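PDB 5HIU: GTPase activator-like protein from Chaetomium thermophilum, which probably activates a GTPase as the full-length fungal TSC2, of which this chain is a largely helical N-terminal piece. Local coordinates for residues L336-S350 with P384-A396. Residues are numbered along the deposited sequence; the frame is centred on the assembly and turned at random.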
loop_
_atom_site.group_PDB
_atom_site.type_symbol
_atom_site.label_atom_id
_atom_site.label_comp_id
_atom_site.label_asym_id
_atom_site.label_seq_id
_atom_site.Cartn_x
_atom_site.Cartn_y
_atom_site.Cartn_z
ATOM N N LEU A 336 23.514 -9.078 14.589
ATOM C CA LEU A 336 24.351 -7.916 14.757
ATOM C C LEU A 336 25.446 -7.902 13.702
ATOM O O LEU A 336 25.673 -6.886 13.054
ATOM C CB LEU A 336 24.967 -7.892 16.138
ATOM C CG LEU A 336 25.772 -6.618 16.409
ATOM C CD1 LEU A 336 24.860 -5.398 16.303
ATOM C CD2 LEU A 336 26.459 -6.699 17.770
ATOM N N SER A 337 26.119 -9.037 13.535
ATOM C CA SER A 337 27.193 -9.172 12.552
ATOM C C SER A 337 26.736 -8.676 11.183
ATOM O O SER A 337 27.291 -7.701 10.660
ATOM C CB SER A 337 27.634 -10.631 12.476
ATOM O OG SER A 337 26.500 -11.481 12.537
ATOM N N LEU A 338 25.702 -9.328 10.637
ATOM C CA LEU A 338 25.054 -8.913 9.378
ATOM C C LEU A 338 24.730 -7.420 9.362
ATOM O O LEU A 338 25.137 -6.695 8.457
ATOM C CB LEU A 338 23.737 -9.676 9.157
ATOM C CG LEU A 338 23.675 -11.061 8.504
ATOM C CD1 LEU A 338 24.373 -10.996 7.157
ATOM C CD2 LEU A 338 24.255 -12.177 9.369
ATOM N N LEU A 339 23.987 -6.970 10.366
ATOM C CA LEU A 339 23.570 -5.579 10.415
ATOM C C LEU A 339 24.761 -4.693 10.183
ATOM O O LEU A 339 24.751 -3.848 9.307
ATOM C CB LEU A 339 22.920 -5.233 11.757
ATOM C CG LEU A 339 22.330 -3.823 11.839
ATOM C CD1 LEU A 339 21.318 -3.574 10.728
ATOM C CD2 LEU A 339 21.690 -3.600 13.202
ATOM N N VAL A 340 25.803 -4.924 10.964
ATOM C CA VAL A 340 27.021 -4.119 10.909
ATOM C C VAL A 340 27.712 -4.307 9.568
ATOM O O VAL A 340 28.224 -3.343 8.999
ATOM C CB VAL A 340 27.960 -4.464 12.082
ATOM C CG1 VAL A 340 29.244 -3.650 12.029
ATOM C CG2 VAL A 340 27.249 -4.194 13.398
ATOM N N GLY A 341 27.707 -5.541 9.063
ATOM C CA GLY A 341 28.216 -5.825 7.726
ATOM C C GLY A 341 27.511 -4.960 6.700
ATOM O O GLY A 341 28.156 -4.328 5.849
ATOM N N GLY A 342 26.181 -4.927 6.796
ATOM C CA GLY A 342 25.351 -4.074 5.950
ATOM C C GLY A 342 25.625 -2.592 6.143
ATOM O O GLY A 342 25.716 -1.841 5.176
ATOM N N LEU A 343 25.765 -2.169 7.394
ATOM C CA LEU A 343 25.928 -0.751 7.707
ATOM C C LEU A 343 27.239 -0.175 7.188
ATOM O O LEU A 343 27.331 1.030 6.916
ATOM C CB LEU A 343 25.862 -0.527 9.216
ATOM C CG LEU A 343 24.527 -0.783 9.924
ATOM C CD1 LEU A 343 24.780 -1.267 11.343
ATOM C CD2 LEU A 343 23.645 0.463 9.930
ATOM N N ALA A 344 28.256 -1.026 7.068
ATOM C CA ALA A 344 29.587 -0.563 6.672
ATOM C C ALA A 344 29.561 -0.078 5.228
ATOM O O ALA A 344 29.857 1.094 4.948
ATOM C CB ALA A 344 30.617 -1.669 6.856
ATOM N N ASN A 345 29.178 -0.988 4.330
ATOM C CA ASN A 345 28.971 -0.678 2.918
ATOM C C ASN A 345 28.438 0.732 2.759
ATOM O O ASN A 345 29.066 1.573 2.116
ATOM C CB ASN A 345 27.977 -1.666 2.295
ATOM C CG ASN A 345 28.629 -2.964 1.843
ATOM O OD1 ASN A 345 29.858 -3.096 1.810
ATOM N ND2 ASN A 345 27.800 -3.929 1.470
ATOM N N VAL A 346 27.307 0.985 3.409
ATOM C CA VAL A 346 26.559 2.210 3.203
ATOM C C VAL A 346 27.325 3.433 3.652
ATOM O O VAL A 346 27.384 4.414 2.915
ATOM C CB VAL A 346 25.214 2.204 3.959
ATOM C CG1 VAL A 346 24.456 3.512 3.712
ATOM C CG2 VAL A 346 24.371 1.005 3.540
ATOM N N SER A 347 27.910 3.380 4.847
ATOM C CA SER A 347 28.550 4.567 5.451
ATOM C C SER A 347 29.602 5.258 4.578
ATOM O O SER A 347 29.920 6.430 4.809
ATOM C CB SER A 347 29.191 4.227 6.796
ATOM O OG SER A 347 29.605 5.413 7.453
ATOM N N LYS A 348 30.151 4.529 3.605
ATOM C CA LYS A 348 31.094 5.098 2.647
ATOM C C LYS A 348 30.440 6.197 1.811
ATOM O O LYS A 348 30.897 7.339 1.821
ATOM C CB LYS A 348 31.648 4.010 1.722
ATOM C CG LYS A 348 32.551 3.004 2.412
ATOM C CD LYS A 348 33.134 2.024 1.412
ATOM C CE LYS A 348 34.161 1.109 2.059
ATOM N NZ LYS A 348 34.850 0.246 1.057
ATOM N N SER A 349 29.360 5.848 1.112
ATOM C CA SER A 349 28.713 6.751 0.153
ATOM C C SER A 349 28.128 7.994 0.840
ATOM O O SER A 349 28.520 8.343 1.961
ATOM C CB SER A 349 27.612 5.993 -0.636
ATOM O OG SER A 349 26.369 5.888 0.070
ATOM N N SER A 350 27.224 8.674 0.134
ATOM C CA SER A 350 26.262 9.607 0.733
ATOM C C SER A 350 26.862 10.811 1.465
ATOM O O SER A 350 28.082 11.058 1.423
ATOM C CB SER A 350 25.395 8.862 1.729
ATOM O OG SER A 350 25.964 8.994 3.021
ATOM N N PRO A 384 33.543 -3.149 15.804
ATOM C CA PRO A 384 33.020 -3.078 14.448
ATOM C C PRO A 384 32.030 -1.926 14.304
ATOM O O PRO A 384 32.199 -1.094 13.403
ATOM C CB PRO A 384 32.344 -4.445 14.251
ATOM C CG PRO A 384 32.965 -5.346 15.279
ATOM C CD PRO A 384 33.272 -4.454 16.440
ATOM N N ILE A 385 31.051 -1.849 15.216
ATOM C CA ILE A 385 30.013 -0.805 15.163
ATOM C C ILE A 385 30.601 0.559 15.387
ATOM O O ILE A 385 30.230 1.510 14.710
ATOM C CB ILE A 385 28.881 -1.017 16.190
ATOM C CG1 ILE A 385 28.090 -2.252 15.809
ATOM C CG2 ILE A 385 27.899 0.158 16.188
ATOM C CD1 ILE A 385 27.058 -2.679 16.824
ATOM N N PHE A 386 31.518 0.658 16.337
ATOM C CA PHE A 386 32.174 1.933 16.604
ATOM C C PHE A 386 32.969 2.431 15.394
ATOM O O PHE A 386 33.135 3.641 15.221
ATOM C CB PHE A 386 33.084 1.834 17.830
ATOM C CG PHE A 386 32.359 1.944 19.143
ATOM C CD1 PHE A 386 31.404 2.936 19.352
ATOM C CD2 PHE A 386 32.660 1.080 20.190
ATOM C CE1 PHE A 386 30.749 3.043 20.567
ATOM C CE2 PHE A 386 32.006 1.183 21.404
ATOM C CZ PHE A 386 31.050 2.166 21.597
ATOM N N ASP A 387 33.454 1.507 14.563
ATOM C CA ASP A 387 34.232 1.885 13.381
ATOM C C ASP A 387 33.318 2.496 12.327
ATOM O O ASP A 387 33.682 3.499 11.706
ATOM C CB ASP A 387 35.022 0.691 12.814
ATOM N N VAL A 388 32.126 1.912 12.151
ATOM C CA VAL A 388 31.093 2.516 11.301
ATOM C C VAL A 388 30.731 3.893 11.839
ATOM O O VAL A 388 30.732 4.884 11.103
ATOM C CB VAL A 388 29.798 1.686 11.229
ATOM C CG1 VAL A 388 28.751 2.432 10.409
ATOM C CG2 VAL A 388 30.042 0.312 10.618
ATOM N N ALA A 389 30.424 3.950 13.127
ATOM C CA ALA A 389 30.005 5.196 13.737
ATOM C C ALA A 389 30.953 6.311 13.387
ATOM O O ALA A 389 30.512 7.411 13.075
ATOM C CB ALA A 389 29.910 5.052 15.242
ATOM N N ALA A 390 32.253 6.014 13.430
ATOM C CA ALA A 390 33.299 7.012 13.196
ATOM C C ALA A 390 33.310 7.466 11.749
ATOM O O ALA A 390 33.422 8.658 11.464
ATOM C CB ALA A 390 34.662 6.451 13.578
ATOM N N GLN A 391 33.174 6.512 10.837
ATOM C CA GLN A 391 33.046 6.827 9.421
ATOM C C GLN A 391 31.944 7.864 9.155
ATOM O O GLN A 391 32.106 8.708 8.282
ATOM C CB GLN A 391 32.786 5.554 8.620
ATOM C CG GLN A 391 33.015 5.719 7.129
ATOM C CD GLN A 391 33.665 4.506 6.495
ATOM O OE1 GLN A 391 33.984 3.533 7.175
ATOM N NE2 GLN A 391 33.872 4.561 5.185
ATOM N N CYS A 392 30.846 7.817 9.913
ATOM C CA CYS A 392 29.792 8.846 9.818
ATOM C C CYS A 392 30.229 10.199 10.377
ATOM O O CYS A 392 29.573 11.213 10.127
ATOM C CB CYS A 392 28.518 8.415 10.561
ATOM S SG CYS A 392 27.997 6.728 10.229
ATOM N N ALA A 393 31.298 10.199 11.174
ATOM C CA ALA A 393 31.931 11.431 11.642
ATOM C C ALA A 393 32.785 12.079 10.548
ATOM O O ALA A 393 33.117 13.263 10.642
ATOM C CB ALA A 393 32.768 11.157 12.886
ATOM N N THR A 394 33.137 11.301 9.522
ATOM C CA THR A 394 33.804 11.844 8.333
ATOM C C THR A 394 32.872 12.796 7.592
ATOM O O THR A 394 33.314 13.718 6.919
ATOM C CB THR A 394 34.233 10.753 7.327
ATOM O OG1 THR A 394 33.078 10.064 6.834
ATOM C CG2 THR A 394 35.205 9.758 7.951
ATOM N N LYS A 395 31.575 12.559 7.709
ATOM C CA LYS A 395 30.594 13.449 7.125
ATOM C C LYS A 395 30.129 14.509 8.129
ATOM O O LYS A 395 28.981 14.923 8.111
ATOM C CB LYS A 395 29.430 12.623 6.576
ATOM C CG LYS A 395 29.869 11.494 5.648
ATOM C CD LYS A 395 30.656 12.041 4.471
ATOM C CE LYS A 395 31.148 10.955 3.534
ATOM N NZ LYS A 395 31.912 11.566 2.404
ATOM N N ALA A 396 31.029 14.939 9.011
ATOM C CA ALA A 396 30.868 16.191 9.752
ATOM C C ALA A 396 29.597 16.264 10.600
ATOM O O ALA A 396 29.647 16.612 11.783
ATOM C CB ALA A 396 30.928 17.368 8.784
#
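Val-388 is the knob of this contact: its side chain drops among Val-340, Leu-343, Ala-344 and Ser-347 on helix 336-348. The two valine branches divide the work. CG1, anti to the backbone N (chi1 176°), lies against Leu-343 and Ser-347 CB, while CG2 sits 4.1 Å from Ala-344 CA. Toward the N-terminal ends Val-340 forks in the same way, with CG1 over Pro-384 CB and CG2 tight against Ile-385 CG1 at 3.2 Å. Beyond it, Leu-336 CD1 meets Ile-385 CD1 at 3.5 Å, the two side chains crossing at about a right angle.

Polar groups gather at the other end. Ser-347 OG rests on Gln-391 CB, 3.4 Å away, and lies 3.5 Å from Cys-392 SG. Gln-391, bent at chi2 (141°), carries its amide up to Lys-348, and Gln-391 NE2 lies 3.4 Å from Lys-348 CG. Lys-395 CE closes the row 3.7 Å from Ser-350 O. Val-388 and Cys-392 also touch Ile-358 of helix 352-366, which lies between them in sequence.

The axes run nearly parallel, 17° apart and 9.4 Å at closest approach, toward the C-terminal end of an alpha-solenoid. Cohesion thus comes mainly from interlocking aliphatic branches; the polar atoms lie mostly against carbon, adding van der Waals contact.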